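PDB 6W1G: 2-oxoadipate dioxygenase/decarboxylase from Pseudomonas putida, which uses iron(II) and dioxygen to convert 2-oxoadipate into (R)-2-hydroxyglutarate and carbon dioxide, a step in D-lysine catabolism. Local coordinates for residues S21-Q26 and E185-F190; S39-Q44 and D235-G240; V96-L101 and E427-A432; L356-Y361 and D439-Y444. All coordinates share one frame; numbering follows the deposited sequence.

Interaction 1: residues S21-Q26 and E185-F190; sequences SLMYKQ and EALHTF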
loop_
_atom_site.group_PDB
_atom_site.type_symbol
_atom_site.label_atom_id
_atom_site.label_comp_id
_atom_site.label_asym_id
_atom_site.label_seq_id
_atom_site.Cartn_x
_atom_site.Cartn_y
_atom_site.Cartn_z
ATOM N N SER A 21 1.800 -14.369 -1.851
ATOM C CA SER A 21 2.096 -14.242 -3.271
ATOM C C SER A 21 2.020 -15.585 -3.975
ATOM O O SER A 21 1.453 -15.705 -5.060
ATOM C CB SER A 21 3.466 -13.589 -3.438
ATOM O OG SER A 21 3.722 -13.323 -4.809
ATOM N N LEU A 22 2.593 -16.617 -3.376
ATOM C CA LEU A 22 2.513 -17.931 -4.000
ATOM C C LEU A 22 1.071 -18.423 -4.080
ATOM O O LEU A 22 0.663 -19.021 -5.081
ATOM C CB LEU A 22 3.378 -18.909 -3.212
ATOM C CG LEU A 22 4.855 -18.581 -3.468
ATOM C CD1 LEU A 22 5.655 -19.693 -2.840
ATOM C CD2 LEU A 22 5.319 -18.367 -4.916
ATOM N N MET A 23 0.287 -18.217 -3.024
ATOM C CA MET A 23 -1.103 -18.658 -3.037
ATOM C C MET A 23 -1.888 -17.926 -4.116
ATOM O O MET A 23 -2.636 -18.546 -4.896
ATOM C CB MET A 23 -1.744 -18.390 -1.671
ATOM C CG MET A 23 -3.229 -18.679 -1.631
ATOM S SD MET A 23 -4.000 -18.452 -0.025
ATOM C CE MET A 23 -4.148 -16.669 -0.010
ATOM N N TYR A 24 -1.727 -16.607 -4.185
ATOM C CA TYR A 24 -2.448 -15.802 -5.151
ATOM C C TYR A 24 -2.053 -16.179 -6.577
ATOM O O TYR A 24 -2.902 -16.222 -7.469
ATOM C CB TYR A 24 -2.234 -14.310 -4.836
ATOM C CG TYR A 24 -3.044 -13.375 -5.686
ATOM C CD1 TYR A 24 -4.438 -13.323 -5.591
ATOM C CD2 TYR A 24 -2.432 -12.554 -6.587
ATOM C CE1 TYR A 24 -5.164 -12.459 -6.365
ATOM C CE2 TYR A 24 -3.166 -11.710 -7.394
ATOM C CZ TYR A 24 -4.527 -11.662 -7.277
ATOM O OH TYR A 24 -5.230 -10.805 -8.062
ATOM N N LYS A 25 -0.775 -16.451 -6.794
ATOM C CA LYS A 25 -0.325 -16.842 -8.127
ATOM C C LYS A 25 -0.994 -18.137 -8.563
ATOM O O LYS A 25 -1.341 -18.277 -9.728
ATOM C CB LYS A 25 1.185 -16.959 -8.118
ATOM C CG LYS A 25 1.759 -17.316 -9.479
ATOM C CD LYS A 25 3.276 -17.362 -9.450
ATOM C CE LYS A 25 3.809 -18.031 -10.708
ATOM N NZ LYS A 25 5.287 -17.933 -10.889
ATOM N N GLN A 26 -1.183 -19.085 -7.657
ATOM C CA GLN A 26 -1.898 -20.313 -7.974
ATOM C C GLN A 26 -3.360 -20.015 -8.318
ATOM O O GLN A 26 -3.919 -20.611 -9.245
ATOM C CB GLN A 26 -1.742 -21.269 -6.792
ATOM C CG GLN A 26 -2.628 -22.495 -6.876
ATOM C CD GLN A 26 -4.014 -22.291 -6.234
ATOM O OE1 GLN A 26 -5.044 -22.571 -6.849
ATOM N NE2 GLN A 26 -4.031 -21.794 -4.982
ATOM N N GLU A 185 -1.959 -20.709 9.020
ATOM C CA GLU A 185 -3.315 -20.546 9.505
ATOM C C GLU A 185 -3.894 -19.213 9.117
ATOM O O GLU A 185 -5.070 -19.113 8.765
ATOM C CB GLU A 185 -3.346 -20.761 11.013
ATOM C CG GLU A 185 -3.060 -22.161 11.440
ATOM C CD GLU A 185 -4.148 -23.178 11.055
ATOM O OE1 GLU A 185 -5.317 -22.791 10.847
ATOM O OE2 GLU A 185 -3.820 -24.385 11.001
ATOM N N ALA A 186 -3.091 -18.166 9.219
ATOM C CA ALA A 186 -3.547 -16.839 8.806
ATOM C C ALA A 186 -3.908 -16.807 7.334
ATOM O O ALA A 186 -4.866 -16.147 6.937
ATOM C CB ALA A 186 -2.456 -15.815 9.068
ATOM N N LEU A 187 -3.131 -17.504 6.505
ATOM C CA LEU A 187 -3.373 -17.472 5.076
ATOM C C LEU A 187 -4.752 -18.001 4.727
ATOM O O LEU A 187 -5.360 -17.540 3.758
ATOM C CB LEU A 187 -2.301 -18.320 4.410
ATOM C CG LEU A 187 -2.032 -18.151 2.924
ATOM C CD1 LEU A 187 -1.559 -16.776 2.653
ATOM C CD2 LEU A 187 -1.001 -19.185 2.502
ATOM N N HIS A 188 -5.271 -18.947 5.520
ATOM C CA HIS A 188 -6.579 -19.478 5.215
ATOM C C HIS A 188 -7.650 -18.397 5.178
ATOM O O HIS A 188 -8.626 -18.502 4.418
ATOM C CB HIS A 188 -6.955 -20.531 6.252
ATOM C CG HIS A 188 -6.174 -21.796 6.177
ATOM N ND1 HIS A 188 -5.881 -22.436 4.987
ATOM C CD2 HIS A 188 -5.676 -22.580 7.160
ATOM C CE1 HIS A 188 -5.216 -23.551 5.246
ATOM N NE2 HIS A 188 -5.084 -23.665 6.558
ATOM N N THR A 189 -7.470 -17.327 5.966
ATOM C CA THR A 189 -8.458 -16.259 6.019
ATOM C C THR A 189 -8.668 -15.633 4.662
ATOM O O THR A 189 -9.762 -15.135 4.389
ATOM C CB THR A 189 -8.030 -15.225 7.045
ATOM O OG1 THR A 189 -7.977 -15.861 8.309
ATOM C CG2 THR A 189 -9.000 -14.116 7.199
ATOM N N PHE A 190 -7.628 -15.640 3.818
ATOM C CA PHE A 190 -7.581 -14.847 2.594
ATOM C C PHE A 190 -7.678 -15.668 1.324
ATOM O O PHE A 190 -7.602 -15.112 0.219
ATOM C CB PHE A 190 -6.290 -14.031 2.600
ATOM C CG PHE A 190 -6.118 -13.251 3.882
ATOM C CD1 PHE A 190 -6.999 -12.230 4.206
ATOM C CD2 PHE A 190 -5.179 -13.621 4.810
ATOM C CE1 PHE A 190 -6.898 -11.563 5.372
ATOM C CE2 PHE A 190 -5.062 -12.924 6.010
ATOM C CZ PHE A 190 -5.931 -11.893 6.289
#

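Interaction 2: residues S39-Q44 and D235-G240; sequences SEINQQ and DAIQLG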
loop_
_atom_site.group_PDB
_atom_site.type_symbol
_atom_site.label_atom_id
_atom_site.label_comp_id
_atom_site.label_asym_id
_atom_site.label_seq_id
_atom_site.Cartn_x
_atom_site.Cartn_y
_atom_site.Cartn_z
ATOM N N SER A 39 9.728 -7.945 -13.047
ATOM C CA SER A 39 11.147 -8.211 -12.865
ATOM C C SER A 39 11.950 -7.708 -14.062
ATOM O O SER A 39 13.020 -7.118 -13.902
ATOM C CB SER A 39 11.365 -9.705 -12.671
ATOM O OG SER A 39 12.738 -9.991 -12.532
ATOM N N GLU A 40 11.443 -7.941 -15.272
ATOM C CA GLU A 40 12.151 -7.491 -16.468
ATOM C C GLU A 40 12.219 -5.974 -16.538
ATOM O O GLU A 40 13.282 -5.401 -16.829
ATOM C CB GLU A 40 11.404 -8.024 -17.689
ATOM C CG GLU A 40 12.033 -7.728 -19.023
ATOM C CD GLU A 40 11.341 -8.458 -20.175
ATOM O OE1 GLU A 40 10.137 -8.220 -20.402
ATOM O OE2 GLU A 40 12.002 -9.277 -20.843
ATOM N N ILE A 41 11.096 -5.302 -16.318
ATOM C CA ILE A 41 11.085 -3.837 -16.337
ATOM C C ILE A 41 12.040 -3.250 -15.302
ATOM O O ILE A 41 12.780 -2.287 -15.584
ATOM C CB ILE A 41 9.668 -3.281 -16.164
ATOM C CG1 ILE A 41 8.823 -3.552 -17.406
ATOM C CG2 ILE A 41 9.641 -1.800 -15.793
ATOM C CD1 ILE A 41 9.265 -2.834 -18.637
ATOM N N ASN A 42 12.029 -3.798 -14.076
ATOM C CA ASN A 42 12.847 -3.237 -13.007
ATOM C C ASN A 42 14.321 -3.412 -13.322
ATOM O O ASN A 42 15.116 -2.502 -13.106
ATOM C CB ASN A 42 12.507 -3.938 -11.709
ATOM C CG ASN A 42 11.146 -3.515 -11.154
ATOM O OD1 ASN A 42 10.447 -2.686 -11.746
ATOM N ND2 ASN A 42 10.785 -4.059 -10.012
ATOM N N GLN A 43 14.679 -4.554 -13.898
ATOM C CA GLN A 43 16.064 -4.769 -14.278
ATOM C C GLN A 43 16.497 -3.794 -15.357
ATOM O O GLN A 43 17.621 -3.282 -15.326
ATOM C CB GLN A 43 16.205 -6.196 -14.786
ATOM C CG GLN A 43 16.368 -7.247 -13.701
ATOM C CD GLN A 43 17.174 -8.476 -14.128
ATOM O OE1 GLN A 43 17.532 -8.650 -15.298
ATOM N NE2 GLN A 43 17.460 -9.341 -13.158
ATOM N N GLN A 44 15.631 -3.544 -16.340
ATOM C CA GLN A 44 15.940 -2.578 -17.388
ATOM C C GLN A 44 16.149 -1.187 -16.808
ATOM O O GLN A 44 17.084 -0.489 -17.192
ATOM C CB GLN A 44 14.804 -2.568 -18.397
ATOM C CG GLN A 44 14.945 -1.574 -19.565
ATOM C CD GLN A 44 13.901 -1.797 -20.648
ATOM O OE1 GLN A 44 14.227 -1.871 -21.839
ATOM N NE2 GLN A 44 12.637 -1.892 -20.244
ATOM N N ASP A 235 5.029 3.405 -16.684
ATOM C CA ASP A 235 4.786 3.645 -18.102
ATOM C C ASP A 235 5.317 2.490 -18.932
ATOM O O ASP A 235 4.681 2.037 -19.886
ATOM C CB ASP A 235 5.483 4.923 -18.552
ATOM C CG ASP A 235 4.917 6.188 -17.911
ATOM O OD1 ASP A 235 3.711 6.267 -17.720
ATOM O OD2 ASP A 235 5.691 7.114 -17.612
ATOM N N ALA A 236 6.499 2.010 -18.584
ATOM C CA ALA A 236 7.100 0.890 -19.274
ATOM C C ALA A 236 6.273 -0.367 -19.095
ATOM O O ALA A 236 6.102 -1.145 -20.041
ATOM C CB ALA A 236 8.535 0.683 -18.814
ATOM N N ILE A 237 5.762 -0.609 -17.892
ATOM C CA ILE A 237 5.004 -1.837 -17.746
ATOM C C ILE A 237 3.718 -1.756 -18.574
ATOM O O ILE A 237 3.290 -2.755 -19.136
ATOM C CB ILE A 237 4.790 -2.196 -16.264
ATOM C CG1 ILE A 237 4.650 -3.700 -16.186
ATOM C CG2 ILE A 237 3.680 -1.387 -15.715
ATOM C CD1 ILE A 237 4.935 -4.211 -14.851
ATOM N N GLN A 238 3.073 -0.584 -18.632
ATOM C CA GLN A 238 1.850 -0.443 -19.428
ATOM C C GLN A 238 2.105 -0.769 -20.892
ATOM O O GLN A 238 1.231 -1.334 -21.546
ATOM C CB GLN A 238 1.266 0.960 -19.310
ATOM C CG GLN A 238 0.468 1.191 -18.065
ATOM C CD GLN A 238 -0.307 2.482 -18.129
ATOM O OE1 GLN A 238 0.271 3.565 -18.148
ATOM N NE2 GLN A 238 -1.620 2.375 -18.192
ATOM N N LEU A 239 3.293 -0.440 -21.399
ATOM C CA LEU A 239 3.635 -0.746 -22.770
ATOM C C LEU A 239 3.853 -2.240 -22.997
ATOM O O LEU A 239 3.748 -2.711 -24.132
ATOM C CB LEU A 239 4.879 -0.022 -23.260
ATOM C CG LEU A 239 4.692 1.410 -23.642
ATOM C CD1 LEU A 239 6.070 2.031 -23.955
ATOM C CD2 LEU A 239 3.797 1.552 -24.863
ATOM N N GLY A 240 4.227 -2.979 -21.970
ATOM C CA GLY A 240 4.392 -4.420 -22.086
ATOM C C GLY A 240 3.169 -5.279 -21.761
ATOM O O GLY A 240 3.156 -6.452 -22.180
#

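Interaction 3: residues V96-L101 and E427-A432; sequences VGYYDL and EAFEAA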
loop_
_atom_site.group_PDB
_atom_site.type_symbol
_atom_site.label_atom_id
_atom_site.label_comp_id
_atom_site.label_asym_id
_atom_site.label_seq_id
_atom_site.Cartn_x
_atom_site.Cartn_y
_atom_site.Cartn_z
ATOM N N VAL A 96 -2.171 2.365 9.734
ATOM C CA VAL A 96 -1.659 3.683 9.370
ATOM C C VAL A 96 -2.634 4.306 8.387
ATOM O O VAL A 96 -2.977 3.697 7.368
ATOM C CB VAL A 96 -0.252 3.590 8.747
ATOM C CG1 VAL A 96 0.230 4.980 8.388
ATOM C CG2 VAL A 96 0.693 2.877 9.686
ATOM N N GLY A 97 -3.043 5.548 8.668
ATOM C CA GLY A 97 -3.882 6.294 7.772
ATOM C C GLY A 97 -5.343 5.937 7.836
ATOM O O GLY A 97 -5.752 4.936 8.423
ATOM N N TYR A 98 -6.161 6.782 7.217
ATOM C CA TYR A 98 -7.602 6.583 7.182
ATOM C C TYR A 98 -8.119 7.116 5.854
ATOM O O TYR A 98 -7.803 8.234 5.440
ATOM C CB TYR A 98 -8.273 7.323 8.354
ATOM C CG TYR A 98 -9.775 7.248 8.269
ATOM C CD1 TYR A 98 -10.447 6.033 8.405
ATOM C CD2 TYR A 98 -10.534 8.373 8.012
ATOM C CE1 TYR A 98 -11.803 5.933 8.291
ATOM C CE2 TYR A 98 -11.907 8.285 7.907
ATOM C CZ TYR A 98 -12.546 7.076 8.059
ATOM O OH TYR A 98 -13.925 7.050 7.947
ATOM N N TYR A 99 -8.888 6.273 5.163
ATOM C CA TYR A 99 -9.362 6.536 3.808
ATOM C C TYR A 99 -10.864 6.315 3.815
ATOM O O TYR A 99 -11.316 5.183 3.982
ATOM C CB TYR A 99 -8.724 5.594 2.798
ATOM C CG TYR A 99 -7.204 5.591 2.836
ATOM C CD1 TYR A 99 -6.520 4.820 3.784
ATOM C CD2 TYR A 99 -6.449 6.338 1.954
ATOM C CE1 TYR A 99 -5.143 4.817 3.844
ATOM C CE2 TYR A 99 -5.082 6.341 2.013
ATOM C CZ TYR A 99 -4.433 5.585 2.938
ATOM O OH TYR A 99 -3.053 5.622 2.975
ATOM N N ASP A 100 -11.639 7.369 3.666
ATOM C CA ASP A 100 -13.094 7.273 3.728
ATOM C C ASP A 100 -13.681 7.453 2.346
ATOM O O ASP A 100 -13.620 8.546 1.776
ATOM C CB ASP A 100 -13.595 8.349 4.674
ATOM C CG ASP A 100 -15.077 8.287 4.901
ATOM O OD1 ASP A 100 -15.663 7.243 4.574
ATOM O OD2 ASP A 100 -15.620 9.275 5.406
ATOM N N LEU A 101 -14.232 6.381 1.809
ATOM C CA LEU A 101 -14.864 6.451 0.505
ATOM C C LEU A 101 -16.351 6.757 0.559
ATOM O O LEU A 101 -16.989 6.809 -0.500
ATOM C CB LEU A 101 -14.638 5.156 -0.268
ATOM C CG LEU A 101 -13.278 5.026 -0.939
ATOM C CD1 LEU A 101 -12.982 3.582 -1.259
ATOM C CD2 LEU A 101 -13.224 5.890 -2.203
ATOM N N GLU A 427 -13.716 8.486 13.758
ATOM C CA GLU A 427 -13.947 8.021 15.121
ATOM C C GLU A 427 -14.687 6.688 15.131
ATOM O O GLU A 427 -14.363 5.808 15.929
ATOM C CB GLU A 427 -14.716 9.086 15.903
ATOM C CG GLU A 427 -13.913 10.353 16.163
ATOM C CD GLU A 427 -14.752 11.514 16.699
ATOM O OE1 GLU A 427 -15.955 11.342 16.989
ATOM O OE2 GLU A 427 -14.206 12.622 16.827
ATOM N N ALA A 428 -15.685 6.532 14.254
ATOM C CA ALA A 428 -16.384 5.260 14.143
ATOM C C ALA A 428 -15.432 4.168 13.685
ATOM O O ALA A 428 -15.493 3.041 14.186
ATOM C CB ALA A 428 -17.557 5.363 13.163
ATOM N N PHE A 429 -14.558 4.475 12.717
ATOM C CA PHE A 429 -13.604 3.487 12.259
ATOM C C PHE A 429 -12.700 3.058 13.404
ATOM O O PHE A 429 -12.426 1.871 13.585
ATOM C CB PHE A 429 -12.775 4.063 11.118
ATOM C CG PHE A 429 -11.876 3.036 10.468
ATOM C CD1 PHE A 429 -12.353 2.183 9.495
ATOM C CD2 PHE A 429 -10.562 2.905 10.875
ATOM C CE1 PHE A 429 -11.548 1.210 8.906
ATOM C CE2 PHE A 429 -9.744 1.939 10.295
ATOM C CZ PHE A 429 -10.234 1.104 9.299
ATOM N N GLU A 430 -12.179 4.025 14.168
ATOM C CA GLU A 430 -11.251 3.705 15.247
ATOM C C GLU A 430 -11.923 2.946 16.386
ATOM O O GLU A 430 -11.297 2.080 17.007
ATOM C CB GLU A 430 -10.527 4.974 15.730
ATOM C CG GLU A 430 -9.615 5.526 14.643
ATOM C CD GLU A 430 -8.890 6.798 15.033
ATOM O OE1 GLU A 430 -9.407 7.572 15.859
ATOM O OE2 GLU A 430 -7.787 7.013 14.507
ATOM N N ALA A 431 -13.196 3.218 16.640
ATOM C CA ALA A 431 -13.911 2.451 17.645
ATOM C C ALA A 431 -14.024 0.996 17.220
ATOM O O ALA A 431 -13.862 0.080 18.044
ATOM C CB ALA A 431 -15.280 3.080 17.873
ATOM N N ALA A 432 -14.292 0.761 15.933
ATOM C CA ALA A 432 -14.374 -0.604 15.409
ATOM C C ALA A 432 -13.019 -1.291 15.435
ATOM O O ALA A 432 -12.907 -2.462 15.797
ATOM C CB ALA A 432 -14.915 -0.551 13.983
#

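Interaction 4: residues L356-Y361 and D439-Y444; sequences LAYFRY and DELALY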
loop_
_atom_site.group_PDB
_atom_site.type_symbol
_atom_site.label_atom_id
_atom_site.label_comp_id
_atom_site.label_asym_id
_atom_site.label_seq_id
_atom_site.Cartn_x
_atom_site.Cartn_y
_atom_site.Cartn_z
ATOM N N LEU A 356 8.637 20.122 0.332
ATOM C CA LEU A 356 7.500 19.451 -0.280
ATOM C C LEU A 356 7.472 17.953 -0.052
ATOM O O LEU A 356 6.411 17.323 -0.146
ATOM C CB LEU A 356 7.482 19.723 -1.790
ATOM C CG LEU A 356 7.333 21.208 -2.124
ATOM C CD1 LEU A 356 7.527 21.411 -3.575
ATOM C CD2 LEU A 356 6.007 21.741 -1.690
ATOM N N ALA A 357 8.613 17.345 0.213
ATOM C CA ALA A 357 8.751 15.915 0.354
ATOM C C ALA A 357 9.650 15.614 1.534
ATOM O O ALA A 357 10.421 16.465 1.969
ATOM C CB ALA A 357 9.319 15.252 -0.875
ATOM N N TYR A 358 9.545 14.396 2.055
ATOM C CA TYR A 358 10.450 13.911 3.096
ATOM C C TYR A 358 11.651 13.238 2.446
ATOM O O TYR A 358 11.547 12.645 1.374
ATOM C CB TYR A 358 9.726 12.898 4.005
ATOM C CG TYR A 358 8.652 13.522 4.822
ATOM C CD1 TYR A 358 8.945 14.284 5.933
ATOM C CD2 TYR A 358 7.307 13.333 4.487
ATOM C CE1 TYR A 358 7.938 14.849 6.686
ATOM C CE2 TYR A 358 6.291 13.870 5.233
ATOM C CZ TYR A 358 6.612 14.657 6.343
ATOM O OH TYR A 358 5.617 15.248 7.073
ATOM N N PHE A 359 12.784 13.329 3.147
ATOM C CA PHE A 359 14.076 12.841 2.663
ATOM C C PHE A 359 14.763 11.997 3.693
ATOM O O PHE A 359 14.543 12.125 4.886
ATOM C CB PHE A 359 14.966 14.033 2.261
ATOM C CG PHE A 359 14.471 14.727 1.024
ATOM C CD1 PHE A 359 13.472 15.704 1.060
ATOM C CD2 PHE A 359 14.933 14.301 -0.223
ATOM C CE1 PHE A 359 12.959 16.217 -0.131
ATOM C CE2 PHE A 359 14.435 14.843 -1.398
ATOM C CZ PHE A 359 13.451 15.768 -1.358
ATOM N N ARG A 360 15.669 11.158 3.229
ATOM C CA ARG A 360 16.701 10.570 4.092
ATOM C C ARG A 360 18.063 11.039 3.628
ATOM O O ARG A 360 18.324 11.200 2.438
ATOM C CB ARG A 360 16.625 9.025 4.065
ATOM C CG ARG A 360 15.346 8.495 4.648
ATOM C CD ARG A 360 15.268 6.943 4.491
ATOM N NE ARG A 360 16.156 6.297 5.432
ATOM C CZ ARG A 360 16.741 5.136 5.226
ATOM N NH1 ARG A 360 16.521 4.439 4.138
ATOM N NH2 ARG A 360 17.569 4.667 6.154
ATOM N N TYR A 361 18.913 11.238 4.607
ATOM C CA TYR A 361 20.242 11.779 4.464
ATOM C C TYR A 361 21.252 10.721 4.860
ATOM O O TYR A 361 21.045 10.021 5.849
ATOM C CB TYR A 361 20.398 13.004 5.371
ATOM C CG TYR A 361 19.484 14.138 4.951
ATOM C CD1 TYR A 361 18.144 14.194 5.376
ATOM C CD2 TYR A 361 19.913 15.124 4.112
ATOM C CE1 TYR A 361 17.303 15.205 5.015
ATOM C CE2 TYR A 361 19.079 16.150 3.705
ATOM C CZ TYR A 361 17.770 16.179 4.142
ATOM O OH TYR A 361 16.980 17.194 3.746
ATOM N N ASP A 439 -0.544 8.359 12.258
ATOM C CA ASP A 439 -0.404 9.458 11.299
ATOM C C ASP A 439 0.850 9.201 10.474
ATOM O O ASP A 439 1.984 9.327 10.975
ATOM C CB ASP A 439 -0.295 10.767 12.070
ATOM C CG ASP A 439 -0.021 11.980 11.196
ATOM O OD1 ASP A 439 0.103 11.883 9.955
ATOM O OD2 ASP A 439 0.071 13.072 11.795
ATOM N N GLU A 440 0.651 8.872 9.196
ATOM C CA GLU A 440 1.782 8.556 8.330
ATOM C C GLU A 440 2.750 9.709 8.206
ATOM O O GLU A 440 3.949 9.480 8.072
ATOM C CB GLU A 440 1.325 8.072 6.960
ATOM C CG GLU A 440 0.569 9.053 6.069
ATOM C CD GLU A 440 -0.920 9.141 6.367
ATOM O OE1 GLU A 440 -1.355 8.710 7.453
ATOM O OE2 GLU A 440 -1.666 9.637 5.500
ATOM N N LEU A 441 2.247 10.954 8.169
ATOM C CA LEU A 441 3.172 12.090 8.033
ATOM C C LEU A 441 4.114 12.205 9.233
ATOM O O LEU A 441 5.289 12.548 9.080
ATOM C CB LEU A 441 2.384 13.365 7.784
ATOM C CG LEU A 441 1.418 13.225 6.600
ATOM C CD1 LEU A 441 0.712 14.529 6.300
ATOM C CD2 LEU A 441 2.044 12.689 5.308
ATOM N N ALA A 442 3.605 11.962 10.437
ATOM C CA ALA A 442 4.462 11.946 11.618
ATOM C C ALA A 442 5.501 10.841 11.526
ATOM O O ALA A 442 6.673 11.050 11.894
ATOM C CB ALA A 442 3.614 11.801 12.884
ATOM N N LEU A 443 5.107 9.680 10.996
ATOM C CA LEU A 443 6.044 8.573 10.845
ATOM C C LEU A 443 7.138 8.935 9.833
ATOM O O LEU A 443 8.315 8.611 10.035
ATOM C CB LEU A 443 5.292 7.323 10.382
ATOM C CG LEU A 443 4.342 6.717 11.407
ATOM C CD1 LEU A 443 3.567 5.589 10.752
ATOM C CD2 LEU A 443 5.095 6.251 12.597
ATOM N N TYR A 444 6.779 9.596 8.730
ATOM C CA TYR A 444 7.780 9.995 7.753
ATOM C C TYR A 444 8.739 11.023 8.338
ATOM O O TYR A 444 9.953 10.960 8.117
ATOM C CB TYR A 444 7.126 10.549 6.491
ATOM C CG TYR A 444 6.332 9.552 5.686
ATOM C CD1 TYR A 444 6.825 8.291 5.410
ATOM C CD2 TYR A 444 5.099 9.893 5.186
ATOM C CE1 TYR A 444 6.077 7.370 4.682
ATOM C CE2 TYR A 444 4.363 8.962 4.435
ATOM C CZ TYR A 444 4.860 7.714 4.216
ATOM O OH TYR A 444 4.183 6.778 3.447
#

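Interaction 1: residues S21-Q26 and E185-F190
Met23 reaches out from helix 9-27 and lays its thioether along the side chain of Leu187, the two running past each other in opposite directions. Its chain is extended for the first two torsions, with CG anti to the backbone N (chi1 174°), and then bends at the sulfur (chi3 78°). The straight part carries the sulfur across the gap: SD sits 3.6 Å from Leu187 CG. The bend turns the terminal methyl toward Phe190, and on the way Met23 CE meets Leu187 CD1 at 3.7 Å. The same methyl lies 3.8 Å from Phe190 O and, more loosely, 4.3 Å from Phe190 CB. Met23 is modelled in two conformers, and these contacts belong to one of them. With its CG anti to the backbone N (chi1 -162°), Leu187 turns its branch point to the sulfur, and both methyls lie within 4.0 Å of Met23 SD. An alanine here would remove that fork and is likely to leave the thioether of Met23 loosely held and able to turn. The ring of Phe190 leads away, with Thr189 CB over the centre of one face, and packs on Phe16, Met20 and Ile73. The contact is mainly apolar side-chain packing that joins helix 9-27 to the C-terminal part of helix 176-188 and the residues after it, beside strand 69-75 of the central sheet in this glyoxalase-clan fold.

Interaction 2: residues S39-Q44 and D235-G240
Helix-to-helix packing brings Ile41 of helix 29-48 against Ala236 and Ile237 of the short helix 234-240. The backbones come close, with Ile41 CA and Ile237 CA 6.6 Å apart, consistent with the small side chain of Ala236 next to Ile237. Ile41 supplies the larger partner. Its CG1 branch lies beside the backbone N (chi1 -70°), and a second turn in the same sense (chi2 -66°) sends the terminal methyl over the neighbouring helix: Ile41 CD1 touches Ala236 CB at 3.6 Å and passes 3.9 Å from Ala236 O. The other branch is slightly farther off, with Ile41 CG2 4.1 Å from Ala236 CB, so the alanine methyl meets both methyls of the isoleucine. Ile41 CG1 lies 4.2 Å from Ile237 CA and 4.4 Å from Ile237 CG1; the Ile237 side chain, modelled in two conformers, also packs on Leu34, Leu37 and Val38. Polar ties flank this patch: Asn42 bonds to Arg230 O and Leu232 N, just ahead of helix 234-240, and Asp235 forms a salt bridge with Arg265. Between the two segments the contact is purely van der Waals, so its hold comes from shape and burial, with directional bonding left to the neighbours.

Interaction 3: residues V96-L101 and E427-A432
Phe429 and Tyr98 join helix 424-433 to strand 94-100, an outermost strand of the five-stranded mixed sheet in this glyoxalase-clan protein. Phe429 can be followed outward from the helix. Its CB approaches the tyrosine ring obliquely, 3.5 Å from Tyr98 CE1. Next along, Phe429 CG lies 3.6 Å from the same Tyr98 CE1. There the ring divides: Phe429 CD1 stays near Tyr98 CE1 at 4.0 Å, in the plane of the tyrosine ring at its edge, while Phe429 CD2 leans to Tyr98 CD1. Beyond these atoms the phenyl ring goes past the tyrosine to the sheet, packing on Thr111 and meeting the ring of His109 edge-to-face. Both residues hold CG anti to the backbone N, Tyr98 with chi1 174° and Phe429 with chi1 -173°, and the two side chains run antiparallel past one another. Tyr98 CD1 sits over one face of the phenyl ring, although the planes, inclined at 52°, make the pair oblique, with centroids 5.4 Å apart. A serine in place of Phe429 would probably open a gap between helix and strand and leave the ring of His109 without its aromatic partner. The far end of the tyrosine is fixed separately, by a hydrogen bond between Tyr98 OH and His109 ND1.

Interaction 4: residues L356-Y361 and D439-Y444
Two like torsions set up the meeting of Tyr358 and Tyr444: in each, CG lies beside the backbone N and anti to the carbonyl carbon, with chi1 -68° in Tyr358 and -66° in Tyr444. The first throws the Tyr358 ring across the start of helix 440-458. The backbone of Tyr444 points CB at that ring, and chi1 takes its own ring aside, so the methylene makes the contact. Tyr444 CB stands over one face of the Tyr358 ring, displaced toward the rim, 3.4 Å from Tyr358 CD2. This is a CH-pi contact, 3.7 Å from Tyr444 CB to the centroid of the Tyr358 ring. The two rings themselves are oblique, their planes at 40°. Farther out, Tyr358 OH lies 3.4 Å from Leu441 O and 3.8 Å from Leu441 CB. Asp439 caps this helix, its OD1 accepting a weak bond from Leu441 N, and the remote end of the other tyrosine is held by a hydrogen bond between Tyr444 OH and Glu397 N. The chemistry is therefore divided: the face of one tyrosine is used against aliphatic carbon, while the hydroxyl of the other ties its ring to the loop at Glu397.

Interactions 3 and 4 touch directly: Val96 CG1 lies 3.6 Å from Glu440 CB, so the edge strand meets both helix 424-433 and the following helix 440-458. Interactions 1 and 2 are separate, their nearest atoms about 10 Å apart, but they use successive helices, 9-27 and 29-48. Both stand back from the metal site, where His70, His226 and Glu294 hold nickel in this crystal: the side chains of Phe190 and Ile237 are each about 14 Å from that ion. In interaction 4 the Tyr444 side chain is about 12 Å from that of His70. Interaction 3 approaches the substrate site, with the Tyr98 side chain about 8 Å from that of Val402, a 2-oxoadipate-binding residue.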